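Stage II sporulation protein E (SpoIIE) (Moorella thermoacetica, PDB 3ZT9) binds manganese and is probably a PP2C-type serine/threonine phosphatase acting in bacterial stressosome signalling that controls secondary messengers. Local coordinates at residues F69-V83 and P121-L133. Sequence-based numbering, arbitrary orientation.
Sequences FQLCHRELRGTRGAV and PGILGYNYPHQLL
Leu124 wedges between helix 65-76 and strand 82-90 of the PP2C-type fold, where the irregular loop joining strands 113-115 and 135-138 pairs with both elements at once. The helix lies against one of the two antiparallel sheets, and 121-133 packs along its side. At the tight centre, Ala82 and Leu124 form a single antiparallel hydrogen-bonded pair: Leu124 N gives a 2.8 Å bond to Ala82 O, and Ala82 N returns one to Leu124 O on a lone pair. Between this bridge and the helix, Leu124 CB packs 3.5 Å from Leu76 CD1, while its CD1 reaches Phe69 and Cys72; Val101 and Ala84 of the sheet also touch Leu124. Leu132 CD1 sits over one face of the Phe69 ring. Gly125 comes so close to the helix backbone that its CA makes a CA-H...O contact with His73 O. With CG anti to the backbone N (chi1 174°), the His73 imidazole swings toward the loop, where Tyr128 CB lies over its centre, 4.0 Å from the centroid.

The solvent-facing side is looser. Tyr128 OH meets Gln70 through the CG methylene, at 3.3 Å, and a water bridges that hydroxyl to Gln70 NE2. Elsewhere, the exposed Tyr126 turns its ring edge to Thr79 O and Gly81 N and is held by one short bond, its OH donating to Thr79 O at 2.5 Å in the carbonyl plane.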
ATOM      1  N   PHE A  69       1.895  -2.688 -12.880  1.00 20.18           N
ATOM      2  CA  PHE A  69       3.058  -3.274 -12.224  1.00 21.37           C
ATOM      3  C   PHE A  69       4.181  -3.512 -13.207  1.00 20.01           C
ATOM      4  O   PHE A  69       5.337  -3.356 -12.856  1.00 22.58           O
ATOM      5  CB  PHE A  69       2.650  -4.579 -11.492  1.00 20.24           C
ATOM      6  CG  PHE A  69       2.129  -4.336 -10.108  1.00 18.48           C
ATOM      7  CD1 PHE A  69       2.999  -4.281  -9.034  1.00 23.07           C
ATOM      8  CD2 PHE A  69       0.799  -4.101  -9.901  1.00 21.44           C
ATOM      9  CE1 PHE A  69       2.535  -4.013  -7.740  1.00 26.15           C
ATOM     10  CE2 PHE A  69       0.308  -3.856  -8.617  1.00 19.74           C
ATOM     11  CZ  PHE A  69       1.181  -3.816  -7.531  1.00 19.97           C
ATOM     12  N   GLN A  70       3.837  -3.844 -14.453  1.00 23.05           N
ATOM     13  CA  GLN A  70       4.836  -4.065 -15.505  1.00 22.84           C
ATOM     14  C   GLN A  70       5.558  -2.756 -15.843  1.00 24.05           C
ATOM     15  O   GLN A  70       6.765  -2.739 -15.960  1.00 25.78           O
ATOM     16  CB  GLN A  70       4.211  -4.712 -16.763  1.00 26.58           C
ATOM     17  CG  GLN A  70       3.878  -6.197 -16.578  1.00 36.45           C
ATOM     18  CD  GLN A  70       3.189  -6.810 -17.785  1.00 47.02           C
ATOM     19  OE1 GLN A  70       2.872  -6.120 -18.758  1.00 44.69           O
ATOM     20  NE2 GLN A  70       2.960  -8.115 -17.730  1.00 45.46           N
ATOM     21  N   LEU A  71       4.838  -1.642 -15.950  1.00 20.52           N
ATOM     22  CA  LEU A  71       5.509  -0.362 -16.154  1.00 24.28           C
ATOM     23  C   LEU A  71       6.356   0.039 -14.926  1.00 28.63           C
ATOM     24  O   LEU A  71       7.445   0.585 -15.089  1.00 26.78           O
ATOM     25  CB  LEU A  71       4.535   0.763 -16.527  1.00 30.61           C
ATOM     26  CG  LEU A  71       5.209   2.143 -16.738  1.00 64.21           C
ATOM     27  CD1 LEU A  71       5.940   2.587 -15.504  1.00 73.64           C
ATOM     28  CD2 LEU A  71       6.204   2.196 -17.889  1.00 67.16           C
ATOM     29  N   CYS A  72       5.854  -0.189 -13.708  1.00 22.35           N
ATOM     30  CA  CYS A  72       6.629   0.089 -12.493  0.58 18.72           C
ATOM     31  C   CYS A  72       7.979  -0.584 -12.550  1.00 22.74           C
ATOM     32  O   CYS A  72       9.015   0.035 -12.276  1.00 24.96           O
ATOM     33  CB  CYS A  72       5.930  -0.455 -11.237  0.58 25.25           C
ATOM     34  SG  CYS A  72       4.730   0.614 -10.528  0.58 21.38           S
ATOM     35  N   HIS A  73       7.965  -1.874 -12.861  1.00 25.99           N
ATOM     36  CA  HIS A  73       9.190  -2.647 -13.027  1.00 20.89           C
ATOM     37  C   HIS A  73      10.118  -2.008 -14.063  1.00 22.85           C
ATOM     38  O   HIS A  73      11.318  -1.885 -13.827  1.00 23.71           O
ATOM     39  CB  HIS A  73       8.813  -4.078 -13.450  1.00 18.94           C
ATOM     40  CG  HIS A  73       9.983  -4.944 -13.782  1.00 28.22           C
ATOM     41  ND1 HIS A  73      10.806  -5.481 -12.818  1.00 29.47           N
ATOM     42  CD2 HIS A  73      10.481  -5.347 -14.975  1.00 40.07           C
ATOM     43  CE1 HIS A  73      11.759  -6.192 -13.400  1.00 31.50           C
ATOM     44  NE2 HIS A  73      11.583  -6.125 -14.709  1.00 37.16           N
ATOM     45  N   ARG A  74       9.584  -1.598 -15.207  1.00 23.08           N
ATOM     46  CA  ARG A  74      10.426  -0.974 -16.243  1.00 25.70           C
ATOM     47  C   ARG A  74      11.055   0.340 -15.744  1.00 29.76           C
ATOM     48  O   ARG A  74      12.225   0.616 -15.994  1.00 26.69           O
ATOM     49  CB  ARG A  74       9.616  -0.724 -17.522  1.00 38.94           C
ATOM     50  CG  ARG A  74      10.378   0.012 -18.611  1.00 69.10           C
ATOM     51  CD  ARG A  74       9.515   0.228 -19.861  1.00 90.63           C
ATOM     52  NE  ARG A  74       8.682   1.429 -19.783  1.00104.65           N
ATOM     53  CZ  ARG A  74       7.717   1.728 -20.650  1.00115.87           C
ATOM     54  NH1 ARG A  74       7.448   0.911 -21.661  1.00117.52           N
ATOM     55  NH2 ARG A  74       7.013   2.843 -20.502  1.00121.99           N
ATOM     56  N   GLU A  75      10.286   1.169 -15.047  1.00 22.73           N
ATOM     57  CA  GLU A  75      10.823   2.457 -14.596  1.00 26.73           C
ATOM     58  C   GLU A  75      11.840   2.284 -13.458  1.00 29.89           C
ATOM     59  O   GLU A  75      12.645   3.180 -13.205  1.00 27.93           O
ATOM     60  CB  GLU A  75       9.693   3.379 -14.129  1.00 26.74           C
ATOM     61  CG  GLU A  75       8.731   3.775 -15.202  1.00 31.86           C
ATOM     62  CD  GLU A  75       9.314   4.768 -16.167  1.00 59.72           C
ATOM     63  OE1 GLU A  75      10.495   5.128 -16.008  1.00 60.17           O
ATOM     64  OE2 GLU A  75       8.587   5.193 -17.085  1.00 77.30           O
ATOM     65  N   LEU A  76      11.784   1.146 -12.762  1.00 21.57           N
ATOM     66  CA  LEU A  76      12.689   0.879 -11.641  1.00 20.15           C
ATOM     67  C   LEU A  76      13.990   0.146 -12.029  1.00 28.87           C
ATOM     68  O   LEU A  76      14.875  -0.026 -11.206  1.00 22.75           O
ATOM     69  CB  LEU A  76      11.967   0.097 -10.523  1.00 19.04           C
ATOM     70  CG  LEU A  76      10.975   0.954  -9.752  1.00 18.81           C
ATOM     71  CD1 LEU A  76      10.047   0.048  -8.906  1.00 20.66           C
ATOM     72  CD2 LEU A  76      11.689   1.932  -8.872  1.00 21.89           C
ATOM     73  N   ARG A  77      14.133  -0.266 -13.279  1.00 30.64           N
ATOM     74  CA  ARG A  77      15.388  -0.883 -13.690  1.00 32.16           C
ATOM     75  C   ARG A  77      16.511   0.115 -13.427  1.00 41.27           C
ATOM     76  O   ARG A  77      16.368   1.302 -13.732  1.00 29.12           O
ATOM     77  CB  ARG A  77      15.339  -1.279 -15.162  1.00 51.40           C
ATOM     78  CG  ARG A  77      14.405  -2.437 -15.444  1.00 88.01           C
ATOM     79  CD  ARG A  77      14.495  -2.858 -16.892  1.00113.67           C
ATOM     80  NE  ARG A  77      13.844  -4.138 -17.142  1.00121.87           N
ATOM     81  CZ  ARG A  77      14.227  -5.301 -16.617  1.00124.92           C
ATOM     82  NH1 ARG A  77      15.256  -5.367 -15.781  1.00127.94           N
ATOM     83  NH2 ARG A  77      13.561  -6.407 -16.920  1.00121.95           N
ATOM     84  N   GLY A  78      17.603  -0.370 -12.835  1.00 29.02           N
ATOM     85  CA  GLY A  78      18.768   0.451 -12.561  1.00 31.24           C
ATOM     86  C   GLY A  78      18.701   1.269 -11.277  1.00 34.57           C
ATOM     87  O   GLY A  78      19.617   2.025 -10.996  1.00 29.31           O
ATOM     88  N   THR A  79      17.632   1.139 -10.499  1.00 25.93           N
ATOM     89  CA  THR A  79      17.505   1.862  -9.227  1.00 25.86           C
ATOM     90  C   THR A  79      17.670   0.860  -8.081  1.00 30.11           C
ATOM     91  O   THR A  79      18.022  -0.285  -8.333  1.00 26.10           O
ATOM     92  CB  THR A  79      16.104   2.512  -9.100  1.00 24.66           C
ATOM     93  OG1 THR A  79      15.122   1.489  -8.855  1.00 20.97           O
ATOM     94  CG2 THR A  79      15.733   3.288 -10.344  1.00 32.34           C
ATOM     95  N   ARG A  80      17.378   1.258  -6.839  1.00 22.45           N
ATOM     96  CA  ARG A  80      17.419   0.318  -5.708  1.00 25.19           C
ATOM     97  C   ARG A  80      16.420  -0.797  -5.935  1.00 21.76           C
ATOM     98  O   ARG A  80      16.598  -1.879  -5.432  1.00 22.17           O
ATOM     99  CB  ARG A  80      17.083   0.999  -4.370  1.00 20.14           C
ATOM    100  CG  ARG A  80      18.283   1.658  -3.697  1.00 19.37           C
ATOM    101  CD  ARG A  80      19.152   0.635  -2.931  1.00 22.28           C
ATOM    102  NE  ARG A  80      20.246   1.334  -2.245  1.00 25.71           N
ATOM    103  CZ  ARG A  80      20.150   1.903  -1.046  1.00 32.88           C
ATOM    104  NH1 ARG A  80      19.012   1.863  -0.356  1.00 21.80           N
ATOM    105  NH2 ARG A  80      21.203   2.519  -0.531  1.00 28.87           N
ATOM    106  N   GLY A  81      15.375  -0.522  -6.694  1.00 21.54           N
ATOM    107  CA  GLY A  81      14.238  -1.442  -6.806  1.00 19.98           C
ATOM    108  C   GLY A  81      13.270  -1.193  -5.667  1.00 23.00           C
ATOM    109  O   GLY A  81      13.588  -0.514  -4.713  1.00 20.18           O
ATOM    110  N   ALA A  82      12.076  -1.767  -5.743  1.00 17.20           N
ATOM    111  CA  ALA A  82      11.116  -1.590  -4.674  1.00 14.78           C
ATOM    112  C   ALA A  82      10.118  -2.737  -4.680  1.00 17.47           C
ATOM    113  O   ALA A  82       9.963  -3.433  -5.679  1.00 17.41           O
ATOM    114  CB  ALA A  82      10.368  -0.267  -4.899  1.00 16.36           C
ATOM    115  N   VAL A  83       9.439  -2.924  -3.553  1.00 15.58           N
ATOM    116  CA  VAL A  83       8.284  -3.812  -3.484  1.00 15.84           C
ATOM    117  C   VAL A  83       7.083  -2.873  -3.355  1.00 17.77           C
ATOM    118  O   VAL A  83       7.242  -1.756  -2.896  1.00 14.60           O
ATOM    119  CB  VAL A  83       8.397  -4.796  -2.296  1.00 17.74           C
ATOM    120  CG1 VAL A  83       9.646  -5.649  -2.474  1.00 16.42           C
ATOM    121  CG2 VAL A  83       8.416  -4.072  -0.909  1.00 14.54           C
ATOM    122  N   PRO A 121       6.031 -12.994  -4.942  1.00 24.17           N
ATOM    123  CA  PRO A 121       7.415 -12.636  -4.642  1.00 26.79           C
ATOM    124  C   PRO A 121       8.077 -11.870  -5.788  1.00 26.14           C
ATOM    125  O   PRO A 121       7.736 -12.027  -6.952  1.00 24.43           O
ATOM    126  CB  PRO A 121       8.107 -13.993  -4.434  1.00 36.65           C
ATOM    127  CG  PRO A 121       7.281 -14.967  -5.174  1.00 33.27           C
ATOM    128  CD  PRO A 121       5.864 -14.452  -5.099  1.00 36.18           C
ATOM    129  N   GLY A 122       9.034 -11.031  -5.445  1.00 24.69           N
ATOM    130  CA  GLY A 122       9.794 -10.345  -6.463  1.00 22.70           C
ATOM    131  C   GLY A 122      10.227  -8.979  -5.988  1.00 25.32           C
ATOM    132  O   GLY A 122       9.878  -8.559  -4.900  1.00 19.62           O
ATOM    133  N   ILE A 123      10.967  -8.280  -6.842  1.00 23.70           N
ATOM    134  CA  ILE A 123      11.419  -6.917  -6.569  1.00 25.13           C
ATOM    135  C   ILE A 123      11.261  -6.135  -7.860  1.00 27.75           C
ATOM    136  O   ILE A 123      11.893  -6.465  -8.855  1.00 22.90           O
ATOM    137  CB  ILE A 123      12.912  -6.844  -6.148  1.00 28.42           C
ATOM    138  CG1 ILE A 123      13.113  -7.591  -4.831  1.00 36.44           C
ATOM    139  CG2 ILE A 123      13.362  -5.328  -6.031  1.00 23.17           C
ATOM    140  CD1 ILE A 123      14.573  -7.730  -4.403  1.00 40.65           C
ATOM    141  N   LEU A 124      10.414  -5.115  -7.843  1.00 19.88           N
ATOM    142  CA  LEU A 124      10.172  -4.338  -9.052  1.00 22.40           C
ATOM    143  C   LEU A 124      11.476  -3.667  -9.436  1.00 23.90           C
ATOM    144  O   LEU A 124      12.138  -3.042  -8.591  1.00 21.45           O
ATOM    145  CB  LEU A 124       9.039  -3.316  -8.834  1.00 18.37           C
ATOM    146  CG  LEU A 124       7.703  -4.008  -8.491  1.00 20.16           C
ATOM    147  CD1 LEU A 124       6.699  -2.972  -7.934  1.00 22.07           C
ATOM    148  CD2 LEU A 124       7.142  -4.744  -9.667  1.00 21.76           C
ATOM    149  N   GLY A 125      11.832  -3.801 -10.714  1.00 21.98           N
ATOM    150  CA  GLY A 125      13.077  -3.285 -11.240  1.00 26.89           C
ATOM    151  C   GLY A 125      14.145  -4.337 -11.441  1.00 33.08           C
ATOM    152  O   GLY A 125      15.095  -4.123 -12.194  1.00 32.63           O
ATOM    153  N   TYR A 126      13.983  -5.483 -10.786  1.00 30.56           N
ATOM    154  CA  TYR A 126      14.981  -6.555 -10.853  1.00 29.94           C
ATOM    155  C   TYR A 126      14.471  -7.935 -11.220  1.00 34.40           C
ATOM    156  O   TYR A 126      15.023  -8.557 -12.118  1.00 46.13           O
ATOM    157  CB  TYR A 126      15.782  -6.585  -9.558  1.00 32.73           C
ATOM    158  CG  TYR A 126      16.707  -5.412  -9.531  1.00 52.59           C
ATOM    159  CD1 TYR A 126      17.919  -5.449 -10.218  1.00 62.76           C
ATOM    160  CD2 TYR A 126      16.344  -4.235  -8.893  1.00 42.89           C
ATOM    161  CE1 TYR A 126      18.759  -4.369 -10.231  1.00 68.07           C
ATOM    162  CE2 TYR A 126      17.182  -3.147  -8.901  1.00 51.44           C
ATOM    163  CZ  TYR A 126      18.386  -3.222  -9.572  1.00 69.54           C
ATOM    164  OH  TYR A 126      19.224  -2.144  -9.586  1.00 79.81           O
ATOM    165  N   ASN A 127      13.447  -8.429 -10.533  1.00 31.39           N
ATOM    166  CA  ASN A 127      12.937  -9.781 -10.790  1.00 45.84           C
ATOM    167  C   ASN A 127      11.410  -9.814 -10.756  1.00 42.31           C
ATOM    168  O   ASN A 127      10.799  -9.936  -9.695  1.00 41.04           O
ATOM    169  CB  ASN A 127      13.541 -10.813  -9.815  1.00 54.46           C
ATOM    170  CG  ASN A 127      13.225 -10.503  -8.370  1.00 65.03           C
ATOM    171  OD1 ASN A 127      12.523  -9.553  -8.098  1.00 73.14           O
ATOM    172  ND2 ASN A 127      13.740 -11.298  -7.434  1.00 68.24           N
ATOM    173  N   TYR A 128      10.808  -9.678 -11.936  1.00 44.55           N
ATOM    174  CA  TYR A 128       9.355  -9.648 -12.080  1.00 41.53           C
ATOM    175  C   TYR A 128       8.793 -11.080 -11.951  1.00 40.23           C
ATOM    176  O   TYR A 128       9.301 -11.995 -12.589  1.00 40.34           O
ATOM    177  CB  TYR A 128       8.964  -9.008 -13.431  1.00 46.54           C
ATOM    178  CG  TYR A 128       7.533  -8.545 -13.466  1.00 46.79           C
ATOM    179  CD1 TYR A 128       7.158  -7.359 -12.850  1.00 41.08           C
ATOM    180  CD2 TYR A 128       6.549  -9.309 -14.083  1.00 49.70           C
ATOM    181  CE1 TYR A 128       5.832  -6.935 -12.853  1.00 31.89           C
ATOM    182  CE2 TYR A 128       5.225  -8.900 -14.095  1.00 48.32           C
ATOM    183  CZ  TYR A 128       4.873  -7.714 -13.475  1.00 40.01           C
ATOM    184  OH  TYR A 128       3.555  -7.307 -13.493  1.00 36.30           O
ATOM    185  N   PRO A 129       7.747 -11.281 -11.118  1.00 45.89           N
ATOM    186  CA  PRO A 129       7.191 -12.637 -10.969  1.00 51.43           C
ATOM    187  C   PRO A 129       6.643 -13.217 -12.274  1.00 55.76           C
ATOM    188  O   PRO A 129       6.179 -12.486 -13.158  1.00 47.13           O
ATOM    189  CB  PRO A 129       6.042 -12.443  -9.980  1.00 48.64           C
ATOM    190  CG  PRO A 129       5.628 -10.993 -10.179  1.00 48.75           C
ATOM    191  CD  PRO A 129       6.944 -10.275 -10.397  1.00 45.57           C
ATOM    192  N   HIS A 130       6.707 -14.540 -12.385  1.00 62.43           N
ATOM    193  CA  HIS A 130       6.165 -15.244 -13.540  1.00 70.59           C
ATOM    194  C   HIS A 130       4.876 -14.562 -13.983  1.00 70.05           C
ATOM    195  O   HIS A 130       4.652 -14.337 -15.171  1.00 74.95           O
ATOM    196  CB  HIS A 130       5.910 -16.712 -13.186  1.00 76.12           C
ATOM    197  CG  HIS A 130       5.487 -17.552 -14.351  1.00 88.24           C
ATOM    198  ND1 HIS A 130       6.308 -17.786 -15.433  1.00 96.57           N
ATOM    199  CD2 HIS A 130       4.335 -18.217 -14.602  1.00 92.27           C
ATOM    200  CE1 HIS A 130       5.679 -18.557 -16.301  1.00103.27           C
ATOM    201  NE2 HIS A 130       4.479 -18.832 -15.822  1.00 99.48           N
ATOM    202  N   GLN A 131       4.033 -14.222 -13.014  1.00 61.76           N
ATOM    203  CA  GLN A 131       2.820 -13.472 -13.297  1.00 53.11           C
ATOM    204  C   GLN A 131       2.142 -12.962 -12.019  1.00 37.20           C
ATOM    205  O   GLN A 131       2.173 -13.601 -10.953  1.00 27.15           O
ATOM    206  CB  GLN A 131       1.842 -14.308 -14.122  1.00 67.17           C
ATOM    207  CG  GLN A 131       1.212 -15.478 -13.387  1.00 75.65           C
ATOM    208  CD  GLN A 131      -0.074 -15.944 -14.053  1.00 87.91           C
ATOM    209  OE1 GLN A 131      -0.168 -15.995 -15.287  1.00 96.65           O
ATOM    210  NE2 GLN A 131      -1.082 -16.266 -13.235  1.00 80.99           N
ATOM    211  N   LEU A 132       1.527 -11.797 -12.159  1.00 28.64           N
ATOM    212  CA  LEU A 132       0.924 -11.088 -11.050  1.00 22.14           C
ATOM    213  C   LEU A 132      -0.342 -11.798 -10.608  1.00 22.53           C
ATOM    214  O   LEU A 132      -1.178 -12.133 -11.439  1.00 24.72           O
ATOM    215  CB  LEU A 132       0.579  -9.674 -11.532  1.00 29.12           C
ATOM    216  CG  LEU A 132       0.238  -8.601 -10.513  1.00 30.45           C
ATOM    217  CD1 LEU A 132       1.389  -8.289  -9.541  1.00 28.89           C
ATOM    218  CD2 LEU A 132      -0.185  -7.355 -11.277  1.00 38.00           C
ATOM    219  N   LEU A 133      -0.503 -12.016  -9.308  1.00 18.70           N
ATOM    220  CA  LEU A 133      -1.736 -12.639  -8.813  1.00 24.16           C
ATOM    221  C   LEU A 133      -2.673 -11.562  -8.286  1.00 24.14           C
ATOM    222  O   LEU A 133      -2.451 -10.979  -7.231  1.00 21.34           O
ATOM    223  CB  LEU A 133      -1.441 -13.660  -7.723  1.00 26.69           C
ATOM    224  CG  LEU A 133      -1.050 -15.044  -8.251  1.00 55.16           C
ATOM    225  CD1 LEU A 133      -0.670 -15.942  -7.096  1.00 62.77           C
ATOM    226  CD2 LEU A 133      -2.178 -15.671  -9.056  1.00 65.14           C
TER
HETATM  227  O   HOH W   1       2.280  -9.427 -15.109  1.00 36.97           O